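Local structure of separin (Saccharomyces cerevisiae, 5U1T) at residues I353-N358 / I395-N400; K389-I394 / A415-S420; S1236-V1241 / E1372-L1377; I1135-C1140 / G1144-S1149. The protein cleaves the cohesin subunit MCD1/SCC1 at the onset of anaphase as a caspase-like cysteine protease, and is held inactive by securin for most of the cell cycle. All blocks are in the same frame, centred on the assembly; numbering follows the deposited sequence.

Contact 1. Residues I353-N358 / I395-N400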
# COMPACT_ATOMS: atom_id res chain seq x y z
N ILE A 353 -29.19 11.07 50.44
CA ILE A 353 -29.73 9.82 49.91
C ILE A 353 -31.25 9.95 49.95
O ILE A 353 -31.94 9.49 49.04
CB ILE A 353 -29.25 8.57 50.71
CG1 ILE A 353 -28.04 7.90 50.04
CG2 ILE A 353 -30.33 7.53 50.78
CD1 ILE A 353 -26.79 8.74 49.96
N TYR A 354 -31.75 10.61 50.98
CA TYR A 354 -33.18 10.85 51.12
C TYR A 354 -33.75 11.66 49.97
O TYR A 354 -34.77 11.29 49.38
CB TYR A 354 -33.49 11.57 52.43
CG TYR A 354 -34.93 12.00 52.56
CD1 TYR A 354 -35.95 11.06 52.63
CD2 TYR A 354 -35.27 13.35 52.61
CE1 TYR A 354 -37.27 11.45 52.75
CE2 TYR A 354 -36.59 13.75 52.73
CZ TYR A 354 -37.59 12.80 52.79
OH TYR A 354 -38.91 13.18 52.91
N ILE A 355 -33.09 12.77 49.66
CA ILE A 355 -33.53 13.65 48.59
C ILE A 355 -33.56 12.91 47.27
O ILE A 355 -34.56 12.90 46.56
CB ILE A 355 -32.61 14.84 48.45
CG1 ILE A 355 -32.55 15.66 49.73
CG2 ILE A 355 -33.09 15.71 47.34
CD1 ILE A 355 -31.40 16.63 49.71
N ASN A 356 -32.44 12.28 46.95
CA ASN A 356 -32.31 11.56 45.69
C ASN A 356 -33.41 10.52 45.48
O ASN A 356 -33.96 10.38 44.39
CB ASN A 356 -30.94 10.89 45.62
CG ASN A 356 -30.65 10.34 44.25
OD1 ASN A 356 -31.13 10.87 43.25
ND2 ASN A 356 -29.87 9.27 44.19
N SER A 357 -33.74 9.82 46.56
CA SER A 357 -34.70 8.73 46.49
C SER A 357 -36.12 9.21 46.25
O SER A 357 -36.96 8.46 45.76
CB SER A 357 -34.65 7.92 47.79
OG SER A 357 -33.31 7.61 48.12
N ASN A 358 -36.38 10.47 46.60
CA ASN A 358 -37.73 10.99 46.49
C ASN A 358 -37.87 12.11 45.47
O ASN A 358 -38.74 12.96 45.60
CB ASN A 358 -38.20 11.49 47.85
CG ASN A 358 -38.66 10.37 48.76
OD1 ASN A 358 -38.45 10.41 49.97
ND2 ASN A 358 -39.29 9.36 48.17
N ILE A 395 -24.07 17.24 42.65
CA ILE A 395 -24.18 17.40 41.21
C ILE A 395 -25.05 16.30 40.63
O ILE A 395 -25.86 16.54 39.73
CB ILE A 395 -22.80 17.37 40.52
CG1 ILE A 395 -21.93 18.50 41.06
CG2 ILE A 395 -22.94 17.49 39.01
CD1 ILE A 395 -20.57 18.54 40.47
N SER A 396 -24.88 15.09 41.15
CA SER A 396 -25.65 13.94 40.69
C SER A 396 -27.14 14.15 40.94
O SER A 396 -27.97 13.93 40.05
CB SER A 396 -25.16 12.65 41.36
OG SER A 396 -24.03 12.12 40.69
N VAL A 397 -27.50 14.58 42.15
CA VAL A 397 -28.90 14.75 42.49
C VAL A 397 -29.54 15.85 41.64
O VAL A 397 -30.64 15.68 41.13
CB VAL A 397 -29.08 15.05 43.99
CG1 VAL A 397 -30.53 15.39 44.33
CG2 VAL A 397 -28.61 13.86 44.80
N LEU A 398 -28.82 16.94 41.45
CA LEU A 398 -29.27 18.01 40.57
C LEU A 398 -29.52 17.47 39.17
O LEU A 398 -30.55 17.78 38.55
CB LEU A 398 -28.26 19.16 40.52
CG LEU A 398 -28.28 20.16 41.68
CD1 LEU A 398 -27.07 21.06 41.59
CD2 LEU A 398 -29.55 20.97 41.64
N PHE A 399 -28.60 16.65 38.66
CA PHE A 399 -28.75 16.11 37.32
C PHE A 399 -29.99 15.24 37.20
O PHE A 399 -30.68 15.27 36.18
CB PHE A 399 -27.53 15.29 36.92
CG PHE A 399 -27.76 14.49 35.67
CD1 PHE A 399 -27.76 15.11 34.43
CD2 PHE A 399 -28.02 13.13 35.74
CE1 PHE A 399 -27.99 14.38 33.27
CE2 PHE A 399 -28.26 12.40 34.59
CZ PHE A 399 -28.24 13.03 33.35
N ASN A 400 -30.24 14.45 38.23
CA ASN A 400 -31.38 13.54 38.23
C ASN A 400 -32.71 14.28 38.27
O ASN A 400 -33.67 13.86 37.63
CB ASN A 400 -31.29 12.59 39.42
CG ASN A 400 -30.12 11.63 39.32
OD1 ASN A 400 -29.59 11.37 38.23
ND2 ASN A 400 -29.73 11.08 40.46
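Asn356 and Val397 come within 5.7 Å, CA to CA, where the last turn of helix 342-357 runs nearly parallel to helix 388-404, the short axes 10.0 Å apart and inclined by 15°. Val397 stands between two neighbours with its methyls divided between them: CG1 meets Ile355 CG2 at 4.0 Å, and CG2 rests against Asn356 CB at 3.9 Å. Because CG of Asn356 lies anti to its own N (chi1 -170°), the amide reaches across to the facing helix. There Asn356 OD1 accepts a bond from Asn400 ND2 at 3.1 Å, fairly straight at 154°, with the donor tilted out of the carbonyl plane of Asn356 and the two amides turned only slightly against each other. The other end of the Asn400 amide is held too, OD1 bonding to the backbone of another protein's chain. A leucine in place of Asn356 removes this acceptor for Asn400 ND2 and would probably set an apolar branch beside its amide, losing the polar link between the helices. Helix 365-384 packs under Ile355 and Val397 through Leu371, Leu374 and Leu375. Two near-parallel helices with an intervening helix packed against both are consistent with the layered packing of an alpha-helical solenoid.

Contact 2. Residues K389-I394 / A415-S420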
# COMPACT_ATOMS: atom_id res chain seq x y z
N LYS A 389 -15.72 14.48 46.73
CA LYS A 389 -16.57 13.31 46.55
C LYS A 389 -17.99 13.71 46.93
O LYS A 389 -18.94 13.47 46.17
CB LYS A 389 -16.08 12.13 47.41
CG LYS A 389 -15.55 10.90 46.65
CD LYS A 389 -15.29 9.71 47.60
CE LYS A 389 -14.62 8.52 46.91
NZ LYS A 389 -14.84 7.21 47.64
N ARG A 390 -18.14 14.35 48.08
CA ARG A 390 -19.47 14.71 48.57
C ARG A 390 -20.17 15.76 47.69
O ARG A 390 -21.39 15.67 47.47
CB ARG A 390 -19.40 15.19 50.02
CG ARG A 390 -19.02 14.08 50.98
CD ARG A 390 -19.70 14.21 52.34
NE ARG A 390 -19.60 12.97 53.11
CZ ARG A 390 -18.49 12.54 53.71
NH1 ARG A 390 -17.37 13.26 53.64
NH2 ARG A 390 -18.49 11.40 54.38
N LEU A 391 -19.43 16.73 47.16
CA LEU A 391 -20.03 17.68 46.22
C LEU A 391 -20.50 16.99 44.94
O LEU A 391 -21.54 17.34 44.38
CB LEU A 391 -19.06 18.80 45.84
CG LEU A 391 -19.73 19.85 44.95
CD1 LEU A 391 -20.96 20.42 45.64
CD2 LEU A 391 -18.77 20.95 44.60
N SER A 392 -19.73 16.01 44.48
CA SER A 392 -20.05 15.35 43.23
C SER A 392 -21.35 14.55 43.34
O SER A 392 -22.00 14.26 42.34
CB SER A 392 -18.92 14.44 42.81
OG SER A 392 -19.21 13.93 41.53
N ASN A 393 -21.73 14.20 44.56
CA ASN A 393 -23.03 13.59 44.78
C ASN A 393 -24.18 14.59 44.63
O ASN A 393 -25.27 14.23 44.20
CB ASN A 393 -23.06 12.94 46.17
CG ASN A 393 -22.52 11.52 46.17
OD1 ASN A 393 -22.16 10.96 45.12
ND2 ASN A 393 -22.45 10.92 47.34
N ILE A 394 -23.92 15.85 44.99
CA ILE A 394 -24.92 16.91 44.90
C ILE A 394 -25.13 17.32 43.45
O ILE A 394 -26.23 17.71 43.07
CB ILE A 394 -24.52 18.14 45.74
CG1 ILE A 394 -24.19 17.68 47.16
CG2 ILE A 394 -25.64 19.18 45.77
CD1 ILE A 394 -23.93 18.78 48.09
N ALA A 415 -24.62 21.60 35.26
CA ALA A 415 -23.43 21.97 34.51
C ALA A 415 -22.54 22.94 35.28
O ALA A 415 -21.34 22.74 35.42
CB ALA A 415 -23.83 22.59 33.16
N ASN A 416 -23.15 24.01 35.78
CA ASN A 416 -22.37 25.04 36.44
C ASN A 416 -21.73 24.57 37.74
O ASN A 416 -20.62 24.97 38.05
CB ASN A 416 -23.23 26.25 36.71
CG ASN A 416 -22.44 27.52 36.65
OD1 ASN A 416 -21.43 27.60 35.96
ND2 ASN A 416 -22.89 28.53 37.38
N LEU A 417 -22.42 23.72 38.48
CA LEU A 417 -21.84 23.21 39.72
C LEU A 417 -20.66 22.32 39.40
O LEU A 417 -19.65 22.32 40.11
CB LEU A 417 -22.88 22.44 40.52
CG LEU A 417 -22.42 22.05 41.93
CD1 LEU A 417 -21.85 23.24 42.63
CD2 LEU A 417 -23.58 21.48 42.70
N GLU A 418 -20.80 21.56 38.31
CA GLU A 418 -19.72 20.75 37.77
C GLU A 418 -18.51 21.63 37.48
O GLU A 418 -17.41 21.38 37.97
CB GLU A 418 -20.19 20.03 36.50
CG GLU A 418 -19.21 19.00 35.96
CD GLU A 418 -18.70 18.07 37.06
OE1 GLU A 418 -19.51 17.30 37.64
OE2 GLU A 418 -17.48 18.11 37.35
N ILE A 419 -18.73 22.68 36.69
CA ILE A 419 -17.68 23.65 36.38
C ILE A 419 -17.09 24.27 37.64
O ILE A 419 -15.86 24.43 37.74
CB ILE A 419 -18.21 24.77 35.49
CG1 ILE A 419 -18.48 24.24 34.08
CG2 ILE A 419 -17.22 25.92 35.44
CD1 ILE A 419 -17.27 23.60 33.42
N SER A 420 -17.94 24.62 38.59
CA SER A 420 -17.47 25.20 39.82
C SER A 420 -16.41 24.31 40.44
O SER A 420 -15.28 24.76 40.65
CB SER A 420 -18.62 25.43 40.81
OG SER A 420 -19.34 26.60 40.46
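Leu391 and Leu417 point their side chains at each other from successive helices, 388-404 and 408-425, and meet obliquely through their branched ends. In both, CG is anti to the backbone N (chi1 -175° for Leu391 and -171° for Leu417), which carries the methyls out into the space between the helices. CD1 of Leu391 settles into the fork of Leu417, 4.1 Å from its CD2 and 4.2 Å from its CD1. Ile394, one turn further along helix 388-404, adds a lighter touch from another direction: its CG2 lies 4.4 Å from Leu417 CD2. The backbones stay well apart, with 8.7 Å between the CA atoms of Ile394 and Leu417, so the side chains alone bridge the gap. Helix 365-384 extends this apolar patch through Cys382, which touches both Leu391 and Ile394. Polar groups follow close by: Lys437 forms a salt bridge with Glu418 OE1 and also bonds Ser392 OG, tying both helices to helix 431-444. Within helix 408-425, Ser420 OG turns back on Asn416 O at 3.2 Å, above the carbonyl plane, while Ser420 N reaches the same oxygen from the opposite face. Between the two segments themselves no hydrogen bond or charge pair forms; the helical hairpin is held here by van der Waals and hydrophobic packing of aliphatic branches, which fixes proximity and shape but imposes little directionality.

Contact 3. Residues S1236-V1241 / E1372-L1377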
# COMPACT_ATOMS: atom_id res chain seq x y z
N SER A 1236 22.68 -20.19 -48.95
CA SER A 1236 23.63 -19.70 -47.97
C SER A 1236 23.64 -20.55 -46.73
O SER A 1236 24.68 -21.04 -46.29
CB SER A 1236 23.33 -18.26 -47.57
OG SER A 1236 23.74 -17.36 -48.57
N TRP A 1237 22.46 -20.68 -46.17
CA TRP A 1237 22.29 -21.34 -44.92
C TRP A 1237 22.51 -22.83 -44.88
O TRP A 1237 22.87 -23.34 -43.85
CB TRP A 1237 20.93 -20.98 -44.37
CG TRP A 1237 20.82 -19.56 -44.10
CD1 TRP A 1237 21.70 -18.62 -44.42
CD2 TRP A 1237 19.76 -18.90 -43.42
NE1 TRP A 1237 21.28 -17.40 -44.00
CE2 TRP A 1237 20.08 -17.55 -43.37
CE3 TRP A 1237 18.58 -19.32 -42.85
CZ2 TRP A 1237 19.26 -16.63 -42.79
CZ3 TRP A 1237 17.77 -18.40 -42.27
CH2 TRP A 1237 18.11 -17.08 -42.24
N PHE A 1238 22.29 -23.53 -45.98
CA PHE A 1238 22.46 -24.97 -45.95
C PHE A 1238 23.50 -25.48 -46.91
O PHE A 1238 23.36 -26.55 -47.47
CB PHE A 1238 21.14 -25.65 -46.23
CG PHE A 1238 20.01 -25.05 -45.50
CD1 PHE A 1238 19.45 -23.89 -45.93
CD2 PHE A 1238 19.51 -25.65 -44.38
CE1 PHE A 1238 18.41 -23.33 -45.25
CE2 PHE A 1238 18.47 -25.10 -43.70
CZ PHE A 1238 17.92 -23.94 -44.14
N ASN A 1239 24.56 -24.72 -47.09
CA ASN A 1239 25.57 -25.12 -48.03
C ASN A 1239 26.18 -26.42 -47.60
O ASN A 1239 26.89 -26.50 -46.62
CB ASN A 1239 26.60 -24.02 -48.24
CG ASN A 1239 27.08 -23.44 -46.95
OD1 ASN A 1239 26.54 -23.72 -45.89
ND2 ASN A 1239 28.11 -22.61 -47.03
N GLY A 1240 25.85 -27.46 -48.34
CA GLY A 1240 26.38 -28.76 -48.09
C GLY A 1240 25.53 -29.69 -47.27
O GLY A 1240 25.84 -30.85 -47.16
N VAL A 1241 24.45 -29.19 -46.70
CA VAL A 1241 23.63 -30.04 -45.86
C VAL A 1241 22.15 -30.07 -46.13
O VAL A 1241 21.37 -30.34 -45.25
CB VAL A 1241 23.85 -29.70 -44.38
CG1 VAL A 1241 25.20 -30.20 -43.93
CG2 VAL A 1241 23.76 -28.22 -44.17
N GLU A 1372 8.58 -24.52 -45.80
CA GLU A 1372 8.05 -25.55 -46.69
C GLU A 1372 8.18 -25.15 -48.15
O GLU A 1372 7.98 -25.98 -49.03
CB GLU A 1372 6.59 -25.85 -46.33
CG GLU A 1372 6.39 -26.39 -44.91
CD GLU A 1372 6.17 -25.28 -43.85
OE1 GLU A 1372 6.47 -24.10 -44.13
OE2 GLU A 1372 5.68 -25.60 -42.74
N CYS A 1373 8.54 -23.91 -48.44
CA CYS A 1373 8.66 -23.51 -49.83
C CYS A 1373 10.10 -23.45 -50.34
O CYS A 1373 10.34 -23.19 -51.52
CB CYS A 1373 7.94 -22.18 -50.01
SG CYS A 1373 6.12 -22.44 -49.80
N LEU A 1374 11.07 -23.74 -49.47
CA LEU A 1374 12.44 -23.98 -49.92
C LEU A 1374 12.46 -25.15 -50.92
O LEU A 1374 11.69 -26.11 -50.78
CB LEU A 1374 13.36 -24.26 -48.73
CG LEU A 1374 13.50 -23.06 -47.79
CD1 LEU A 1374 14.52 -23.30 -46.69
CD2 LEU A 1374 13.84 -21.82 -48.58
N SER A 1375 13.32 -25.07 -51.93
CA SER A 1375 13.27 -26.03 -53.04
C SER A 1375 13.45 -27.49 -52.60
O SER A 1375 12.88 -28.40 -53.21
CB SER A 1375 14.31 -25.68 -54.10
OG SER A 1375 15.62 -25.83 -53.58
N PHE A 1376 14.22 -27.71 -51.54
CA PHE A 1376 14.39 -29.05 -51.00
C PHE A 1376 13.29 -29.45 -50.01
O PHE A 1376 13.33 -30.55 -49.47
CB PHE A 1376 15.77 -29.19 -50.36
CG PHE A 1376 16.05 -28.22 -49.23
CD1 PHE A 1376 15.72 -28.55 -47.92
CD2 PHE A 1376 16.69 -27.01 -49.47
CE1 PHE A 1376 16.00 -27.66 -46.86
CE2 PHE A 1376 16.97 -26.12 -48.42
CZ PHE A 1376 16.63 -26.44 -47.12
N LEU A 1377 12.32 -28.58 -49.77
CA LEU A 1377 11.19 -28.95 -48.91
C LEU A 1377 9.86 -28.97 -49.66
O LEU A 1377 8.97 -29.73 -49.30
CB LEU A 1377 11.08 -27.99 -47.71
CG LEU A 1377 12.22 -28.09 -46.70
CD1 LEU A 1377 11.95 -27.27 -45.45
CD2 LEU A 1377 12.50 -29.56 -46.35
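Phe1238 and Phe1376 form a T-shaped aromatic pair joining the turn that follows helix 1209-1237 to the loop between the parallel neighbouring strands 1353-1362 and 1382-1385. Phe1376 supplies the edge. Its CZ stands 3.8 Å above the plane of the Phe1238 ring, over the centre, with the ring centroids 5.1 Å apart and the planes at 65°. Leu1374 adds an aliphatic partner, its CD1 lying 4.1 Å from Phe1238 CE1, while its CB packs on one face of Phe1376, toward the rim. CG of Phe1376 sits between the backbone N and the carbonyl carbon (chi1 59°), the setting that sends the ring across. Each partner is carried on a tight turn: Val1241 N bonds Phe1238 O at 3.0 Å in a type II turn with Gly1240 at positive phi, and Leu1377 N bonds Leu1374 O at 2.7 Å in a type I turn. Beyond the pair, Phe1245 meets the Phe1376 ring, Ile1233 touches Phe1238, and Ser1375 OG bonds Glu1234 OE1, a polar tie from the same loop to helix 1209-1237. An alanine in place of Phe1238 would probably leave the edge of Phe1376 without the face it points at and open a gap beside Leu1374. Since the segments share no hydrogen bond or charge, their attraction is dispersion and hydrophobic burial, helped by the mild electrostatic preference of a C-H edge for a ring face.

Contact 4. Residues I1135-C1140 / G1144-S1149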
# COMPACT_ATOMS: atom_id res chain seq x y z
N ILE A 1135 12.35 -33.14 -37.57
CA ILE A 1135 13.45 -32.22 -37.72
C ILE A 1135 13.13 -30.89 -37.04
O ILE A 1135 12.14 -30.24 -37.39
CB ILE A 1135 13.76 -32.00 -39.20
CG1 ILE A 1135 14.19 -33.32 -39.82
CG2 ILE A 1135 14.82 -30.95 -39.37
CD1 ILE A 1135 14.48 -33.27 -41.31
N THR A 1136 13.94 -30.51 -36.05
CA THR A 1136 13.75 -29.22 -35.39
C THR A 1136 14.52 -28.15 -36.16
O THR A 1136 15.55 -28.42 -36.80
CB THR A 1136 14.17 -29.26 -33.90
OG1 THR A 1136 15.56 -29.55 -33.80
CG2 THR A 1136 13.43 -30.37 -33.17
N ILE A 1137 13.96 -26.95 -36.16
CA ILE A 1137 14.56 -25.76 -36.76
C ILE A 1137 14.51 -24.65 -35.70
O ILE A 1137 13.44 -24.21 -35.24
CB ILE A 1137 13.83 -25.29 -38.04
CG1 ILE A 1137 13.67 -26.45 -39.02
CG2 ILE A 1137 14.54 -24.11 -38.68
CD1 ILE A 1137 13.06 -26.04 -40.34
N ASP A 1138 15.69 -24.23 -35.28
CA ASP A 1138 15.78 -23.35 -34.13
C ASP A 1138 16.85 -22.32 -34.40
O ASP A 1138 17.61 -22.42 -35.36
CB ASP A 1138 16.08 -24.15 -32.87
CG ASP A 1138 15.27 -23.68 -31.68
OD1 ASP A 1138 15.20 -22.43 -31.45
OD2 ASP A 1138 14.69 -24.56 -30.98
N PHE A 1139 16.87 -21.29 -33.56
CA PHE A 1139 17.86 -20.25 -33.74
C PHE A 1139 18.63 -20.08 -32.45
O PHE A 1139 18.04 -20.13 -31.37
CB PHE A 1139 17.18 -18.97 -34.16
CG PHE A 1139 18.09 -17.79 -34.16
CD1 PHE A 1139 19.20 -17.76 -34.99
CD2 PHE A 1139 17.83 -16.70 -33.35
CE1 PHE A 1139 20.03 -16.66 -35.01
CE2 PHE A 1139 18.66 -15.60 -33.36
CZ PHE A 1139 19.75 -15.58 -34.19
N CYS A 1140 19.94 -19.93 -32.56
CA CYS A 1140 20.78 -19.78 -31.38
C CYS A 1140 20.99 -18.32 -31.07
O CYS A 1140 21.67 -17.60 -31.81
CB CYS A 1140 22.13 -20.48 -31.56
SG CYS A 1140 23.17 -20.48 -30.08
N GLY A 1144 23.92 -16.95 -32.90
CA GLY A 1144 23.31 -16.56 -34.16
C GLY A 1144 23.21 -17.73 -35.13
O GLY A 1144 22.76 -17.55 -36.26
N ASN A 1145 23.64 -18.91 -34.69
CA ASN A 1145 23.63 -20.10 -35.54
C ASN A 1145 22.22 -20.58 -35.84
O ASN A 1145 21.34 -20.49 -34.99
CB ASN A 1145 24.40 -21.27 -34.88
CG ASN A 1145 25.88 -20.99 -34.72
OD1 ASN A 1145 26.48 -20.25 -35.49
ND2 ASN A 1145 26.48 -21.59 -33.70
N LEU A 1146 22.02 -21.12 -37.04
CA LEU A 1146 20.84 -21.95 -37.28
C LEU A 1146 21.10 -23.32 -36.67
O LEU A 1146 22.24 -23.77 -36.59
CB LEU A 1146 20.52 -22.07 -38.76
CG LEU A 1146 19.17 -22.68 -39.13
CD1 LEU A 1146 18.03 -21.74 -38.78
CD2 LEU A 1146 19.14 -23.02 -40.61
N LEU A 1147 20.04 -23.97 -36.22
CA LEU A 1147 20.16 -25.19 -35.45
C LEU A 1147 19.19 -26.23 -35.96
O LEU A 1147 17.98 -26.06 -35.84
CB LEU A 1147 19.88 -24.94 -33.97
CG LEU A 1147 20.76 -24.02 -33.14
CD1 LEU A 1147 20.27 -24.08 -31.71
CD2 LEU A 1147 22.22 -24.42 -33.23
N LEU A 1148 19.73 -27.31 -36.52
CA LEU A 1148 18.91 -28.41 -36.98
C LEU A 1148 19.13 -29.64 -36.11
O LEU A 1148 20.24 -29.92 -35.68
CB LEU A 1148 19.25 -28.73 -38.44
CG LEU A 1148 19.33 -27.54 -39.41
CD1 LEU A 1148 19.62 -28.03 -40.82
CD2 LEU A 1148 18.03 -26.75 -39.38
N SER A 1149 18.07 -30.38 -35.83
CA SER A 1149 18.21 -31.71 -35.24
C SER A 1149 17.26 -32.63 -35.96
O SER A 1149 16.29 -32.17 -36.56
CB SER A 1149 17.91 -31.70 -33.75
OG SER A 1149 18.81 -30.86 -33.07
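The ring of Phe1139 has Gly1144 O at its edge, near its plane and closest to CE1, while Asn1145 O approaches CD1 obliquely at 3.5 Å; Phe1180 stacks on the same ring. With CG anti to the backbone N (chi1 171°), the ring is carried along the strand end toward the turn. A second flat group, the Asp1138 carboxylate, folds back on its own strand: OD1 takes Phe1139 N on its anti lone pair at 2.9 Å, and OD2 has a long, weak ion pair with Arg1077. These residues belong to a beta hairpin, strands 1132-1139 and 1146-1152, antiparallel at 159°. Asp1138 and Leu1147 are a hydrogen-bonded pair, linked both ways at 3.0 Å between N of one and O of the other. Thr1136 and Ser1149 pair likewise, the return bond from Ser1149 N being weak. Near the turn Cys1140 N bonds Asn1145 O at 2.9 Å, and Gly1144, at positive phi, donates its N to Cys1140 O. Ile1137, Phe1139, Leu1146 and Leu1148 share one face of the hairpin. There Ile1137 spreads over two leucines, CG2 meeting Leu1146 CD1 at 4.2 Å and CG1 meeting Leu1148 CD2 at 4.4 Å. Leu1147, on the other face, packs its CD1 on CB of Cys1140, just past the strand end, at 4.1 Å; on that same face, further from the turn, Ser1149 OG bonds His1160 ND1. Strand 1353-1362 continues the sheet in parallel beside Ile1135 and Ile1137, and strand 1157-1163 continues it antiparallel beside Leu1146 and Leu1148.

The four contacts fall into two pairs on opposite sides of the centre of the elongated chain. Contacts 1 and 2, centres 12 Å apart, share helix 388-404: Leu417 also touches Leu398 of segment 395-400 (CD2 to CD1, 3.7 Å), on the same helix that faces 353-358 in contact 1. Contacts 3 and 4, centres 13 Å apart, meet where Phe1238 CE2 lies 3.8 Å from Leu1146 CD2, which sets the aromatic pair against the apolar face of the hairpin. About 97 to 111 Å separates the centres of one pair from those of the other. All four lie away from the probable catalytic Cys1497, although contact 3 and the second strand of contact 4 fall within the C50 peptidase family region.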